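Local coordinates for protein transcriptional regulator PA3341 (Pseudomonas aeruginosa, PDB 2FBH) that probably binds DNA as a MarR-family transcription regulator, and carries zinc ions in the crystal, at residues Leu35-Leu46 with Leu72-Val82. Sequence-based numbering, arbitrary orientation. Where two conformers were deposited one is given.
Sequences LSQARWLVLLHL and LLDGLESQGLV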
loop_
_atom_site.group_PDB
_atom_site.type_symbol
_atom_site.label_atom_id
_atom_site.label_comp_id
_atom_site.label_asym_id
_atom_site.label_seq_id
_atom_site.Cartn_x
_atom_site.Cartn_y
_atom_site.Cartn_z
ATOM N N LEU A 35 -9.335 13.737 -8.952
ATOM C CA LEU A 35 -8.293 12.903 -9.567
ATOM C C LEU A 35 -8.359 11.549 -8.952
ATOM O O LEU A 35 -7.542 11.211 -8.054
ATOM C CB LEU A 35 -6.917 13.454 -9.258
ATOM C CG LEU A 35 -6.592 14.769 -9.932
ATOM C CD1 LEU A 35 -5.431 15.460 -9.244
ATOM C CD2 LEU A 35 -6.309 14.478 -11.390
ATOM N N SER A 36 -9.283 10.754 -9.464
ATOM C CA SER A 36 -9.695 9.524 -8.862
ATOM C C SER A 36 -8.734 8.428 -9.226
ATOM O O SER A 36 -7.856 8.605 -10.090
ATOM C CB SER A 36 -11.053 9.144 -9.459
ATOM O OG SER A 36 -11.977 10.253 -9.505
ATOM N N GLN A 37 -8.978 7.262 -8.649
ATOM C CA GLN A 37 -8.010 6.168 -8.631
ATOM C C GLN A 37 -6.645 6.771 -8.291
ATOM O O GLN A 37 -6.562 7.840 -7.599
ATOM C CB GLN A 37 -8.023 5.278 -9.900
ATOM C CG GLN A 37 -8.642 5.877 -11.187
ATOM C CD GLN A 37 -10.133 6.230 -11.070
ATOM O OE1 GLN A 37 -10.891 5.582 -10.362
ATOM N NE2 GLN A 37 -10.536 7.279 -11.751
ATOM N N ALA A 38 -5.579 6.127 -8.730
ATOM C CA ALA A 38 -4.302 6.607 -8.228
ATOM C C ALA A 38 -3.882 7.986 -8.814
ATOM O O ALA A 38 -2.818 8.469 -8.512
ATOM C CB ALA A 38 -3.212 5.531 -8.424
ATOM N N ARG A 39 -4.734 8.653 -9.590
ATOM C CA ARG A 39 -4.225 9.576 -10.616
ATOM C C ARG A 39 -3.378 10.700 -10.065
ATOM O O ARG A 39 -2.376 11.079 -10.668
ATOM C CB ARG A 39 -5.350 10.108 -11.483
ATOM C CG ARG A 39 -6.004 8.926 -12.077
ATOM C CD ARG A 39 -6.621 9.194 -13.346
ATOM N NE ARG A 39 -7.724 10.106 -13.267
ATOM C CZ ARG A 39 -8.732 10.046 -14.138
ATOM N NH1 ARG A 39 -8.746 9.069 -15.052
ATOM N NH2 ARG A 39 -9.726 10.929 -14.095
ATOM N N TRP A 40 -3.735 11.192 -8.893
ATOM C CA TRP A 40 -2.966 12.278 -8.286
ATOM C C TRP A 40 -1.531 11.836 -7.897
ATOM O O TRP A 40 -0.608 12.677 -7.854
ATOM C CB TRP A 40 -3.678 12.857 -7.072
ATOM C CG TRP A 40 -4.023 11.880 -5.917
ATOM C CD1 TRP A 40 -5.276 11.354 -5.631
ATOM C CD2 TRP A 40 -3.147 11.388 -4.890
ATOM N NE1 TRP A 40 -5.197 10.543 -4.520
ATOM C CE2 TRP A 40 -3.912 10.540 -4.049
ATOM C CE3 TRP A 40 -1.791 11.582 -4.592
ATOM C CZ2 TRP A 40 -3.364 9.894 -2.906
ATOM C CZ3 TRP A 40 -1.239 10.914 -3.458
ATOM C CH2 TRP A 40 -2.012 10.119 -2.643
ATOM N N LEU A 41 -1.376 10.543 -7.649
ATOM C CA LEU A 41 -0.101 9.925 -7.234
ATOM C C LEU A 41 0.886 9.739 -8.413
ATOM O O LEU A 41 2.085 9.802 -8.244
ATOM C CB LEU A 41 -0.397 8.598 -6.550
ATOM C CG LEU A 41 0.534 7.997 -5.495
ATOM C CD1 LEU A 41 1.438 6.978 -6.133
ATOM C CD2 LEU A 41 1.354 9.059 -4.749
ATOM N N VAL A 42 0.338 9.535 -9.609
ATOM C CA VAL A 42 1.084 9.648 -10.848
ATOM C C VAL A 42 1.602 11.086 -11.047
ATOM O O VAL A 42 2.788 11.251 -11.266
ATOM C CB VAL A 42 0.223 9.124 -12.057
ATOM C CG1 VAL A 42 0.931 9.392 -13.379
ATOM C CG2 VAL A 42 -0.056 7.574 -11.891
ATOM N N LEU A 43 0.719 12.119 -10.946
ATOM C CA LEU A 43 1.079 13.526 -11.010
ATOM C C LEU A 43 2.140 13.859 -9.991
ATOM O O LEU A 43 3.127 14.515 -10.287
ATOM C CB LEU A 43 -0.139 14.387 -10.707
ATOM C CG LEU A 43 -1.156 14.429 -11.846
ATOM C CD1 LEU A 43 -2.231 15.466 -11.496
ATOM C CD2 LEU A 43 -0.472 14.844 -13.267
ATOM N N LEU A 44 1.949 13.345 -8.774
ATOM C CA LEU A 44 2.891 13.723 -7.715
ATOM C C LEU A 44 4.258 13.180 -8.090
ATOM O O LEU A 44 5.240 13.906 -7.996
ATOM C CB LEU A 44 2.439 13.136 -6.403
ATOM C CG LEU A 44 2.465 14.055 -5.233
ATOM C CD1 LEU A 44 2.512 13.181 -3.997
ATOM C CD2 LEU A 44 3.576 15.116 -5.317
ATOM N N HIS A 45 4.323 11.934 -8.565
ATOM C CA HIS A 45 5.592 11.344 -8.921
ATOM C C HIS A 45 6.248 11.999 -10.146
ATOM O O HIS A 45 7.474 12.169 -10.203
ATOM C CB HIS A 45 5.427 9.856 -9.076
ATOM C CG HIS A 45 5.273 9.141 -7.753
ATOM N ND1 HIS A 45 6.143 8.150 -7.333
ATOM C CD2 HIS A 45 4.388 9.312 -6.737
ATOM C CE1 HIS A 45 5.759 7.698 -6.145
ATOM N NE2 HIS A 45 4.698 8.389 -5.761
ATOM N N LEU A 46 5.428 12.428 -11.106
ATOM C CA LEU A 46 5.954 13.196 -12.219
ATOM C C LEU A 46 6.538 14.506 -11.756
ATOM O O LEU A 46 7.547 14.976 -12.290
ATOM C CB LEU A 46 4.828 13.462 -13.254
ATOM C CG LEU A 46 4.534 12.241 -14.085
ATOM C CD1 LEU A 46 3.244 12.567 -14.934
ATOM C CD2 LEU A 46 5.671 11.885 -15.015
ATOM N N LEU A 72 -4.846 5.045 -16.062
ATOM C CA LEU A 72 -4.591 6.248 -15.299
ATOM C C LEU A 72 -4.075 7.345 -16.185
ATOM O O LEU A 72 -4.583 8.455 -16.121
ATOM C CB LEU A 72 -3.563 5.980 -14.156
ATOM C CG LEU A 72 -4.067 4.946 -13.174
ATOM C CD1 LEU A 72 -2.960 4.723 -12.123
ATOM C CD2 LEU A 72 -5.423 5.389 -12.518
ATOM N N LEU A 73 -3.118 6.988 -17.058
ATOM C CA LEU A 73 -2.511 7.989 -17.931
ATOM C C LEU A 73 -3.579 8.515 -18.939
ATOM O O LEU A 73 -3.558 9.699 -19.232
ATOM C CB LEU A 73 -1.295 7.428 -18.667
ATOM C CG LEU A 73 -0.041 7.255 -17.783
ATOM C CD1 LEU A 73 0.973 6.480 -18.548
ATOM C CD2 LEU A 73 0.538 8.630 -17.330
ATOM N N ASP A 74 -4.441 7.632 -19.468
ATOM C CA ASP A 74 -5.506 8.088 -20.430
ATOM C C ASP A 74 -6.355 9.179 -19.756
ATOM O O ASP A 74 -6.677 10.215 -20.337
ATOM C CB ASP A 74 -6.500 6.973 -20.791
ATOM C CG ASP A 74 -5.922 5.910 -21.754
ATOM O OD1 ASP A 74 -4.899 6.175 -22.410
ATOM O OD2 ASP A 74 -6.508 4.789 -21.774
ATOM N N GLY A 75 -6.701 8.936 -18.496
ATOM C CA GLY A 75 -7.405 9.915 -17.707
ATOM C C GLY A 75 -6.693 11.243 -17.600
ATOM O O GLY A 75 -7.281 12.270 -17.878
ATOM N N LEU A 76 -5.414 11.233 -17.243
ATOM C CA LEU A 76 -4.711 12.453 -17.043
ATOM C C LEU A 76 -4.505 13.175 -18.417
ATOM O O LEU A 76 -4.541 14.358 -18.495
ATOM C CB LEU A 76 -3.325 12.092 -16.490
ATOM C CG LEU A 76 -3.389 11.659 -14.997
ATOM C CD1 LEU A 76 -1.950 11.365 -14.544
ATOM C CD2 LEU A 76 -3.984 12.783 -14.168
ATOM N N GLU A 77 -4.245 12.378 -19.440
ATOM C CA GLU A 77 -3.976 12.911 -20.813
ATOM C C GLU A 77 -5.267 13.569 -21.365
ATOM O O GLU A 77 -5.261 14.684 -21.988
ATOM C CB GLU A 77 -3.571 11.719 -21.675
ATOM C CG GLU A 77 -2.931 12.124 -23.004
ATOM C CD GLU A 77 -2.458 10.907 -23.777
ATOM O OE1 GLU A 77 -1.652 11.164 -24.645
ATOM O OE2 GLU A 77 -2.931 9.726 -23.600
ATOM N N SER A 78 -6.393 12.891 -21.114
ATOM C CA SER A 78 -7.708 13.460 -21.463
ATOM C C SER A 78 -7.971 14.843 -20.849
ATOM O O SER A 78 -8.634 15.689 -21.455
ATOM C CB SER A 78 -8.853 12.492 -21.109
ATOM O OG SER A 78 -9.108 12.464 -19.702
ATOM N N GLN A 79 -7.414 15.070 -19.663
ATOM C CA GLN A 79 -7.564 16.320 -18.926
ATOM C C GLN A 79 -6.429 17.322 -19.294
ATOM O O GLN A 79 -6.334 18.440 -18.738
ATOM C CB GLN A 79 -7.638 16.040 -17.387
ATOM C CG GLN A 79 -8.737 15.022 -16.841
ATOM C CD GLN A 79 -8.513 14.483 -15.339
ATOM O OE1 GLN A 79 -7.555 13.724 -15.020
ATOM N NE2 GLN A 79 -9.435 14.849 -14.448
ATOM N N GLY A 80 -5.580 16.958 -20.272
ATOM C CA GLY A 80 -4.524 17.859 -20.720
ATOM C C GLY A 80 -3.403 18.058 -19.677
ATOM O O GLY A 80 -2.718 19.084 -19.698
ATOM N N LEU A 81 -3.243 17.088 -18.782
ATOM C CA LEU A 81 -2.250 17.193 -17.680
ATOM C C LEU A 81 -0.912 16.527 -18.035
ATOM O O LEU A 81 0.178 16.890 -17.491
ATOM C CB LEU A 81 -2.824 16.620 -16.380
ATOM C CG LEU A 81 -4.069 17.356 -15.891
ATOM C CD1 LEU A 81 -4.723 16.591 -14.674
ATOM C CD2 LEU A 81 -3.827 18.841 -15.543
ATOM N N VAL A 82 -0.973 15.505 -18.894
ATOM C CA VAL A 82 0.242 14.860 -19.350
ATOM C C VAL A 82 0.266 14.706 -20.873
ATOM O O VAL A 82 -0.783 14.735 -21.496
ATOM C CB VAL A 82 0.456 13.441 -18.760
ATOM C CG1 VAL A 82 0.500 13.469 -17.134
ATOM C CG2 VAL A 82 -0.586 12.475 -19.177
HETATM O O HOH W 1 -10.920 11.893 -16.998
#
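L35 opens the contact with one methyl. Its CD2 meets L76 CD2 at 4.0 Å, the two side chains crossing at about a right angle, and lies near L81 CD1. Two residues on, the aliphatic part of Q37 rests on L72, with CG 3.5 Å from L72 CD2. The other methyl of L72 packs on A38 CB and V42 CG2. L72 thus spreads its two branches over the S36-R39 turn and the first turn of the helix.

R39 comes next, and its side chain runs past L72 to G75. Its CG leans on L72 CD2. The chain then bends at chi3 (-66°), which lays the guanidinium beside G75. There NH1 is 3.1 Å from G75 CA, a close fit over bare backbone. G75 C lies over one face of the guanidinium, toward the rim, and Q37 NE2 over the centre of the opposite face. A water links NH2 to S78 OG by two weak hydrogen bonds.

V42 points at the second helix. CG1 is anti to the backbone N (chi1 173°) and reaches L76 CD1 at 3.7 Å, as well as L73 CD2. L43 sits against both methyls of L76. Its CD1 also touches L81, and its CD2 touches V82. L46 ends the row, with CD1 3.6 Å from V82 CG1.

No hydrogen bond joins the two segments. L105 of helix 102-120 packs on L43 and L81, and L58 of helix 55-62 on V42. The axes of segments 39-46 and 72-78 approach to 9.9 Å and cross at -76°. A Schellman motif at G80 ends helix 66-78 and turns the chain into strand 82-85. This is part of the apolar core of the MarR-type winged helix-turn-helix, where helix 39-48 packs on the probable recognition helix, 66-78, and the start of the wing.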